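Long-range contacts in 6-aminohexanoate-cyclic-dimer hydrolase (PDB 3A2Q), which hydrolyses one amide bond of the 6-aminohexanoate cyclic dimer, a nylon-6 by-product, to give the linear dimer, and belongs to the amidase family: residues 9-14 with 218-223; 193-198 with 231-236; 269-274 with 418-423. The protein carries 1 engineered substitution. All blocks are in the same frame, centred on the assembly; numbering follows the deposited sequence.

Contact 1 of 3, residues 9-14 with 218-223; sequences DATAQA and SVRDIA
Asp9 and Arg220 both hold CG between the backbone N and the carbonyl carbon (chi1 63° and 68°). From there the extended Arg220 chain crosses the Asp9 side chain at about a right angle. The salt bridge is side-on and uses two nitrogens. Arg220 NE donates to Asp9 OD2 at 2.9 Å, and Arg220 NH2 gives a longer bond to Asp9 OD1 at 3.3 Å. Asp9 is also the N-cap of helix 10-19: its OD1 accepts from Ala12 N at 2.7 Å. Its OD2 takes a second bond, from Ser218 OG, which comes from above the carboxylate plane. Ser218 is in turn the N-cap of helix 219-229, so the two caps are bonded to each other. Asp221 grips the start of the first helix. Its OD2 accepts from Ala10 N at 2.6 Å, using the syn lone pair. Its OD1 accepts from both Thr11 N at 3.0 Å and Thr11 OG1 at 2.8 Å. The N-terminal ends of both helices would probably help to stabilise the charge of the Asp221 carboxylate. Thr11 CG2 lies over the centre of one face of the Arg220 guanidinium, 3.6 Å above its plane. The axes of the short helix segments 10-14 and 219-223 make an angle of 81°. Behind helix 219-229, Ile222 packs on strands 211-216 and 185-188, and Val219 packs on helix 460-473.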
loop_
_atom_site.group_PDB
_atom_site.type_symbol
_atom_site.label_atom_id
_atom_site.label_comp_id
_atom_site.label_asym_id
_atom_site.label_seq_id
_atom_site.Cartn_x
_atom_site.Cartn_y
_atom_site.Cartn_z
ATOM N N ASP A 9 -6.692 -2.766 -17.899
ATOM C CA ASP A 9 -6.173 -3.372 -16.675
ATOM C C ASP A 9 -5.358 -4.623 -16.994
ATOM O O ASP A 9 -5.230 -5.007 -18.155
ATOM C CB ASP A 9 -7.299 -3.691 -15.675
ATOM C CG ASP A 9 -8.296 -4.704 -16.195
ATOM O OD1 ASP A 9 -7.971 -5.446 -17.145
ATOM O OD2 ASP A 9 -9.410 -4.766 -15.632
ATOM N N ALA A 10 -4.796 -5.252 -15.966
ATOM C CA ALA A 10 -3.974 -6.442 -16.157
ATOM C C ALA A 10 -4.725 -7.594 -16.817
ATOM O O ALA A 10 -4.173 -8.295 -17.664
ATOM C CB ALA A 10 -3.391 -6.896 -14.823
ATOM N N THR A 11 -5.981 -7.789 -16.426
ATOM C CA THR A 11 -6.786 -8.862 -16.988
ATOM C C THR A 11 -6.988 -8.665 -18.491
ATOM O O THR A 11 -6.850 -9.608 -19.271
ATOM C CB THR A 11 -8.162 -8.939 -16.303
ATOM O OG1 THR A 11 -7.980 -9.189 -14.902
ATOM C CG2 THR A 11 -8.996 -10.059 -16.907
ATOM N N ALA A 12 -7.309 -7.440 -18.894
ATOM C CA ALA A 12 -7.524 -7.141 -20.305
ATOM C C ALA A 12 -6.219 -7.222 -21.092
ATOM O O ALA A 12 -6.207 -7.676 -22.235
ATOM C CB ALA A 12 -8.152 -5.762 -20.463
ATOM N N GLN A 13 -5.123 -6.783 -20.483
ATOM C CA GLN A 13 -3.825 -6.828 -21.147
ATOM C C GLN A 13 -3.354 -8.258 -21.349
ATOM O O GLN A 13 -2.688 -8.566 -22.337
ATOM C CB GLN A 13 -2.779 -6.067 -20.341
ATOM C CG GLN A 13 -2.911 -4.567 -20.433
ATOM C CD GLN A 13 -1.774 -3.855 -19.748
ATOM O OE1 GLN A 13 -0.622 -4.268 -19.854
ATOM N NE2 GLN A 13 -2.088 -2.772 -19.046
ATOM N N ALA A 14 -3.692 -9.126 -20.400
ATOM C CA ALA A 14 -3.310 -10.526 -20.483
ATOM C C ALA A 14 -4.082 -11.186 -21.618
ATOM O O ALA A 14 -3.541 -12.011 -22.352
ATOM C CB ALA A 14 -3.606 -11.229 -19.166
ATOM N N SER A 218 -8.546 -1.888 -11.294
ATOM C CA SER A 218 -9.842 -2.559 -11.326
ATOM C C SER A 218 -9.948 -3.526 -10.155
ATOM O O SER A 218 -8.940 -4.038 -9.667
ATOM C CB SER A 218 -10.035 -3.329 -12.636
ATOM O OG SER A 218 -9.167 -4.446 -12.705
ATOM N N VAL A 219 -11.170 -3.788 -9.713
ATOM C CA VAL A 219 -11.369 -4.696 -8.596
ATOM C C VAL A 219 -11.061 -6.138 -9.003
ATOM O O VAL A 219 -10.582 -6.932 -8.187
ATOM C CB VAL A 219 -12.809 -4.592 -8.047
ATOM C CG1 VAL A 219 -13.006 -5.567 -6.889
ATOM C CG2 VAL A 219 -13.076 -3.164 -7.574
ATOM N N ARG A 220 -11.304 -6.479 -10.266
ATOM C CA ARG A 220 -11.036 -7.841 -10.700
ATOM C C ARG A 220 -9.538 -8.125 -10.701
ATOM O O ARG A 220 -9.112 -9.250 -10.437
ATOM C CB ARG A 220 -11.649 -8.109 -12.079
ATOM C CG ARG A 220 -11.013 -7.366 -13.241
ATOM C CD ARG A 220 -11.736 -7.720 -14.538
ATOM N NE ARG A 220 -11.075 -7.171 -15.717
ATOM C CZ ARG A 220 -11.476 -7.393 -16.967
ATOM N NH1 ARG A 220 -12.539 -8.152 -17.199
ATOM N NH2 ARG A 220 -10.808 -6.866 -17.986
ATOM N N ASP A 221 -8.735 -7.104 -10.990
ATOM C CA ASP A 221 -7.284 -7.266 -10.991
ATOM C C ASP A 221 -6.792 -7.592 -9.578
ATOM O O ASP A 221 -5.883 -8.399 -9.404
ATOM C CB ASP A 221 -6.600 -5.989 -11.481
ATOM C CG ASP A 221 -6.323 -6.003 -12.978
ATOM O OD1 ASP A 221 -6.824 -6.904 -13.683
ATOM O OD2 ASP A 221 -5.605 -5.098 -13.449
ATOM N N ILE A 222 -7.389 -6.956 -8.574
ATOM C CA ILE A 222 -7.001 -7.205 -7.187
ATOM C C ILE A 222 -7.354 -8.641 -6.809
ATOM O O ILE A 222 -6.547 -9.354 -6.215
ATOM C CB ILE A 222 -7.711 -6.219 -6.220
ATOM C CG1 ILE A 222 -7.207 -4.793 -6.475
ATOM C CG2 ILE A 222 -7.450 -6.613 -4.769
ATOM C CD1 ILE A 222 -5.724 -4.602 -6.186
ATOM N N ALA A 223 -8.558 -9.066 -7.164
ATOM C CA ALA A 223 -8.998 -10.423 -6.861
ATOM C C ALA A 223 -8.053 -11.453 -7.483
ATOM O O ALA A 223 -7.666 -12.421 -6.834
ATOM C CB ALA A 223 -10.416 -10.636 -7.368
#

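Contact 2 of 3, residues 193-198 with 231-236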
loop_
_atom_site.group_PDB
_atom_site.type_symbol
_atom_site.label_atom_id
_atom_site.label_comp_id
_atom_site.label_asym_id
_atom_site.label_seq_id
_atom_site.Cartn_x
_atom_site.Cartn_y
_atom_site.Cartn_z
ATOM N N ARG A 193 -2.305 -12.847 4.961
ATOM C CA ARG A 193 -2.820 -13.288 3.667
ATOM C C ARG A 193 -1.676 -13.472 2.675
ATOM O O ARG A 193 -1.588 -14.496 1.996
ATOM C CB ARG A 193 -3.810 -12.263 3.100
ATOM C CG ARG A 193 -4.413 -12.644 1.744
ATOM C CD ARG A 193 -5.361 -13.839 1.858
ATOM N NE ARG A 193 -6.545 -13.522 2.657
ATOM C CZ ARG A 193 -7.338 -14.436 3.210
ATOM N NH1 ARG A 193 -7.077 -15.728 3.053
ATOM N NH2 ARG A 193 -8.385 -14.059 3.933
ATOM N N ILE A 194 -0.801 -12.471 2.598
ATOM C CA ILE A 194 0.325 -12.497 1.664
ATOM C C ILE A 194 1.659 -12.625 2.379
ATOM O O ILE A 194 1.981 -11.821 3.247
ATOM C CB ILE A 194 0.374 -11.208 0.812
ATOM C CG1 ILE A 194 -0.963 -11.010 0.091
ATOM C CG2 ILE A 194 1.534 -11.285 -0.185
ATOM C CD1 ILE A 194 -1.011 -9.779 -0.814
ATOM N N SER A 195 2.444 -13.631 2.006
ATOM C CA SER A 195 3.736 -13.837 2.644
ATOM C C SER A 195 4.796 -12.820 2.236
ATOM O O SER A 195 4.958 -12.527 1.054
ATOM C CB SER A 195 4.273 -15.229 2.328
ATOM O OG SER A 195 5.562 -15.382 2.886
ATOM N N PRO A 196 5.529 -12.269 3.223
ATOM C CA PRO A 196 6.595 -11.287 2.994
ATOM C C PRO A 196 7.945 -12.007 3.090
ATOM O O PRO A 196 8.999 -11.373 3.046
ATOM C CB PRO A 196 6.417 -10.324 4.151
ATOM C CG PRO A 196 6.092 -11.275 5.270
ATOM C CD PRO A 196 5.129 -12.273 4.643
ATOM N N GLY A 197 7.893 -13.331 3.233
ATOM C CA GLY A 197 9.100 -14.132 3.365
ATOM C C GLY A 197 9.827 -14.457 2.072
ATOM O O GLY A 197 9.436 -13.985 1.002
ATOM N N PRO A 198 10.866 -15.309 2.129
ATOM C CA PRO A 198 11.412 -15.996 3.309
ATOM C C PRO A 198 12.077 -15.124 4.378
ATOM O O PRO A 198 12.299 -15.575 5.503
ATOM C CB PRO A 198 12.396 -16.997 2.703
ATOM C CG PRO A 198 12.834 -16.320 1.441
ATOM C CD PRO A 198 11.554 -15.748 0.901
ATOM N N GLY A 231 -1.610 -17.235 0.656
ATOM C CA GLY A 231 -1.316 -18.555 1.189
ATOM C C GLY A 231 -0.171 -18.623 2.182
ATOM O O GLY A 231 0.780 -17.840 2.109
ATOM N N HIS A 232 -0.254 -19.573 3.110
ATOM C CA HIS A 232 0.782 -19.753 4.125
ATOM C C HIS A 232 2.066 -20.348 3.552
ATOM O O HIS A 232 2.033 -21.366 2.858
ATOM C CB HIS A 232 0.282 -20.674 5.241
ATOM C CG HIS A 232 1.288 -20.904 6.327
ATOM N ND1 HIS A 232 1.622 -19.937 7.251
ATOM C CD2 HIS A 232 2.069 -21.974 6.607
ATOM C CE1 HIS A 232 2.566 -20.399 8.050
ATOM N NE2 HIS A 232 2.857 -21.634 7.679
ATOM N N ARG A 233 3.198 -19.717 3.858
ATOM C CA ARG A 233 4.497 -20.200 3.401
ATOM C C ARG A 233 5.321 -20.516 4.646
ATOM O O ARG A 233 5.026 -20.024 5.734
ATOM C CB ARG A 233 5.233 -19.141 2.557
ATOM C CG ARG A 233 4.461 -18.613 1.337
ATOM C CD ARG A 233 3.914 -19.724 0.444
ATOM N NE ARG A 233 4.947 -20.581 -0.143
ATOM C CZ ARG A 233 5.675 -20.272 -1.212
ATOM N NH1 ARG A 233 5.501 -19.115 -1.836
ATOM N NH2 ARG A 233 6.577 -21.134 -1.666
ATOM N N PRO A 234 6.365 -21.342 4.501
ATOM C CA PRO A 234 7.214 -21.705 5.642
ATOM C C PRO A 234 7.756 -20.513 6.427
ATOM O O PRO A 234 8.392 -19.615 5.866
ATOM C CB PRO A 234 8.331 -22.526 4.996
ATOM C CG PRO A 234 7.672 -23.117 3.791
ATOM C CD PRO A 234 6.847 -21.977 3.261
ATOM N N GLY A 235 7.497 -20.507 7.730
ATOM C CA GLY A 235 7.987 -19.430 8.567
ATOM C C GLY A 235 7.042 -18.259 8.755
ATOM O O GLY A 235 7.225 -17.469 9.681
ATOM N N ASP A 236 6.038 -18.128 7.889
ATOM C CA ASP A 236 5.088 -17.026 8.025
ATOM C C ASP A 236 4.541 -16.999 9.442
ATOM O O ASP A 236 4.053 -18.003 9.948
ATOM C CB ASP A 236 3.920 -17.169 7.048
ATOM C CG ASP A 236 4.288 -16.777 5.638
ATOM O OD1 ASP A 236 5.371 -16.189 5.441
ATOM O OD2 ASP A 236 3.479 -17.054 4.730
HETATM O O HOH W 1 1.802 -15.942 0.413
#
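Ser195 OG and Asp236 OD1 form the shortest bond between these two loops of the amidase fold, 2.7 Å, through the syn lone pair of OD1. Ser195 belongs to an ST turn: the same OG accepts from Gly197 N at 3.1 Å. With OG anti to the backbone N (chi1 176°), it lies beside the carbonyl carbon, where it meets both Gly197 N and Asp236 OD1. Ser195 CB also packs against Arg233 CG at 3.5 Å. A second direct bond joins the backbones, from Gly231 N to Arg193 O at 3.0 Å. Between the two bonds a water bridges the loops: it accepts from Ser195 N and lies 2.7 Å from Gly231 O.

The next shell sets the Asp236 carboxylate. A type II beta turn runs from Arg233 to Asp236 and is closed by the backbone bond from Asp236 N to Arg233 O. Asp236 OD2 reaches back across this turn and accepts from Arg233 N, which sits well above the carboxylate plane. One oxygen thus holds the turn and the other holds Ser195.

Further out, Tyr102 of helix 102-110 makes a cation-pi contact with Arg233 and touches Ser195. The CB of Arg193 points away from the 231-236 loop. Its NE forms a salt bridge with Glu460 and its NH1 bonds to Pro241 O. The side chain of Pro196 lies about 11 Å from a bound 6-aminohexanoic acid molecule and from the side chain of Lys72, which is probably part of the charge relay. Pro196 CD comes to 4.0 Å from Asp236 OD1.

Contact 3 of 3, residues 269-274 with 418-423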
loop_
_atom_site.group_PDB
_atom_site.type_symbol
_atom_site.label_atom_id
_atom_site.label_comp_id
_atom_site.label_asym_id
_atom_site.label_seq_id
_atom_site.Cartn_x
_atom_site.Cartn_y
_atom_site.Cartn_z
ATOM N N GLY A 269 -11.504 13.500 17.351
ATOM C CA GLY A 269 -11.753 14.900 17.653
ATOM C C GLY A 269 -10.533 15.794 17.768
ATOM O O GLY A 269 -10.645 16.927 18.257
ATOM N N ASP A 270 -9.378 15.309 17.309
ATOM C CA ASP A 270 -8.154 16.093 17.384
ATOM C C ASP A 270 -7.818 16.896 16.125
ATOM O O ASP A 270 -6.788 17.564 16.053
ATOM C CB ASP A 270 -6.976 15.200 17.818
ATOM C CG ASP A 270 -6.705 14.045 16.868
ATOM O OD1 ASP A 270 -7.627 13.579 16.160
ATOM O OD2 ASP A 270 -5.546 13.584 16.859
ATOM N N PHE A 271 -8.703 16.823 15.134
ATOM C CA PHE A 271 -8.582 17.584 13.894
ATOM C C PHE A 271 -9.873 17.371 13.116
ATOM O O PHE A 271 -10.561 16.376 13.320
ATOM C CB PHE A 271 -7.345 17.175 13.069
ATOM C CG PHE A 271 -7.361 15.752 12.585
ATOM C CD1 PHE A 271 -8.225 15.352 11.569
ATOM C CD2 PHE A 271 -6.511 14.809 13.155
ATOM C CE1 PHE A 271 -8.247 14.031 11.131
ATOM C CE2 PHE A 271 -6.522 13.489 12.728
ATOM C CZ PHE A 271 -7.394 13.097 11.712
ATOM N N ALA A 272 -10.214 18.314 12.243
ATOM C CA ALA A 272 -11.448 18.205 11.478
ATOM C C ALA A 272 -11.259 17.435 10.181
ATOM O O ALA A 272 -10.336 17.703 9.410
ATOM C CB ALA A 272 -12.005 19.600 11.183
ATOM N N LEU A 273 -12.135 16.470 9.942
ATOM C CA LEU A 273 -12.053 15.701 8.715
ATOM C C LEU A 273 -12.361 16.650 7.557
ATOM O O LEU A 273 -13.345 17.395 7.599
ATOM C CB LEU A 273 -13.074 14.558 8.732
ATOM C CG LEU A 273 -13.214 13.759 7.431
ATOM C CD1 LEU A 273 -11.902 13.046 7.124
ATOM C CD2 LEU A 273 -14.349 12.754 7.572
ATOM N N ASP A 274 -11.508 16.634 6.538
ATOM C CA ASP A 274 -11.706 17.473 5.361
ATOM C C ASP A 274 -13.092 17.199 4.770
ATOM O O ASP A 274 -13.435 16.053 4.493
ATOM C CB ASP A 274 -10.648 17.164 4.306
ATOM C CG ASP A 274 -10.867 17.939 3.022
ATOM O OD1 ASP A 274 -10.566 19.147 2.998
ATOM O OD2 ASP A 274 -11.354 17.345 2.040
ATOM N N SER A 418 1.342 14.832 8.816
ATOM C CA SER A 418 1.448 13.441 8.399
ATOM C C SER A 418 0.374 12.616 9.094
ATOM O O SER A 418 -0.179 11.686 8.509
ATOM C CB SER A 418 2.831 12.867 8.744
ATOM O OG SER A 418 3.849 13.427 7.933
ATOM N N LEU A 419 0.079 12.953 10.348
ATOM C CA LEU A 419 -0.934 12.218 11.091
ATOM C C LEU A 419 -2.249 12.143 10.317
ATOM O O LEU A 419 -2.874 11.084 10.252
ATOM C CB LEU A 419 -1.171 12.865 12.462
ATOM C CG LEU A 419 -2.283 12.261 13.331
ATOM C CD1 LEU A 419 -2.017 10.784 13.568
ATOM C CD2 LEU A 419 -2.373 13.010 14.657
ATOM N N GLN A 420 -2.661 13.253 9.708
ATOM C CA GLN A 420 -3.921 13.264 8.969
ATOM C C GLN A 420 -3.945 12.365 7.734
ATOM O O GLN A 420 -5.016 12.022 7.237
ATOM C CB GLN A 420 -4.314 14.689 8.579
ATOM C CG GLN A 420 -4.790 15.520 9.758
ATOM C CD GLN A 420 -5.655 16.701 9.330
ATOM O OE1 GLN A 420 -5.273 17.861 9.492
ATOM N NE2 GLN A 420 -6.832 16.404 8.780
ATOM N N MET A 421 -2.775 11.982 7.239
ATOM C CA MET A 421 -2.715 11.103 6.081
ATOM C C MET A 421 -3.021 9.658 6.490
ATOM O O MET A 421 -3.642 8.912 5.737
ATOM C CB MET A 421 -1.323 11.134 5.450
ATOM C CG MET A 421 -0.878 12.482 4.912
ATOM S SD MET A 421 -1.906 13.058 3.571
ATOM C CE MET A 421 -1.323 12.015 2.230
ATOM N N LEU A 422 -2.593 9.273 7.691
ATOM C CA LEU A 422 -2.772 7.894 8.149
ATOM C C LEU A 422 -3.733 7.617 9.309
ATOM O O LEU A 422 -3.889 6.463 9.710
ATOM C CB LEU A 422 -1.393 7.300 8.484
ATOM C CG LEU A 422 -0.499 8.067 9.472
ATOM C CD1 LEU A 422 -1.080 7.991 10.876
ATOM C CD2 LEU A 422 0.913 7.475 9.468
ATOM N N ALA A 423 -4.389 8.647 9.837
ATOM C CA ALA A 423 -5.296 8.449 10.970
ATOM C C ALA A 423 -6.444 7.467 10.718
ATOM O O ALA A 423 -6.849 6.748 11.630
ATOM C CB ALA A 423 -5.852 9.794 11.440
HETATM O O HOH W 2 -8.253 18.435 7.106
#
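Gln420 lies over one face of the Phe271 ring, the two side chains running past each other in opposite directions, and it can be followed outward from the helix. From CB, CG lies anti to the carbonyl carbon, beside the backbone N (chi1 -72°), and this carries it over the ring. CG sits over the centre of the ring as a CH-pi contact, 3.7 Å from the centroid and 5° off the ring normal. CD comes next, 3.7 Å from Phe271 CD1. The amide plane is stacked on the ring at 24°. OE1 approaches Phe271 CB at 4.2 Å. NE2 lies 3.3 Å from Phe271 CD1 and donates to a water at 3.0 Å, which in turn donates to Ala272 O.

The contact joins the loop between strand 259-262 and helix 275-290 to helix 416-422, near the surface of the amidase fold. Thr390 lies beside both parts: its backbone bonds to those of Asp274 and Gln420, and Phe271 packs on it.

Ala423 CB meets the edge of the Phe271 ring, in its plane, 3.7 Å from CZ. Leu419 CG approaches the ring obliquely, 4.5 Å from Phe271 CE2. Leu419 CD2 meets Asp270 OD2 tip to tip at 3.9 Å, while OD2 forms a salt bridge with Arg306 NH1.

In the fold
From the N terminus, contact 1 opens first, at the start of helix 10-19. It closes at the start of helix 219-229, 204 residues on when counted between the nearest ends. Contact 2 opens inside that span, in the loop after strand 185-188. It closes in the loop just after helix 219-229, so contacts 1 and 2 cross along the chain. Helix 219-229 links them: contact 1 holds its start and contact 2 follows its end. Contact 3 comes later, in series with both. It joins the loop before helix 275-290 to helix 416-422, and lies on the opposite side of the chain's centre from the other two, about 32 and 33 Å away between centres.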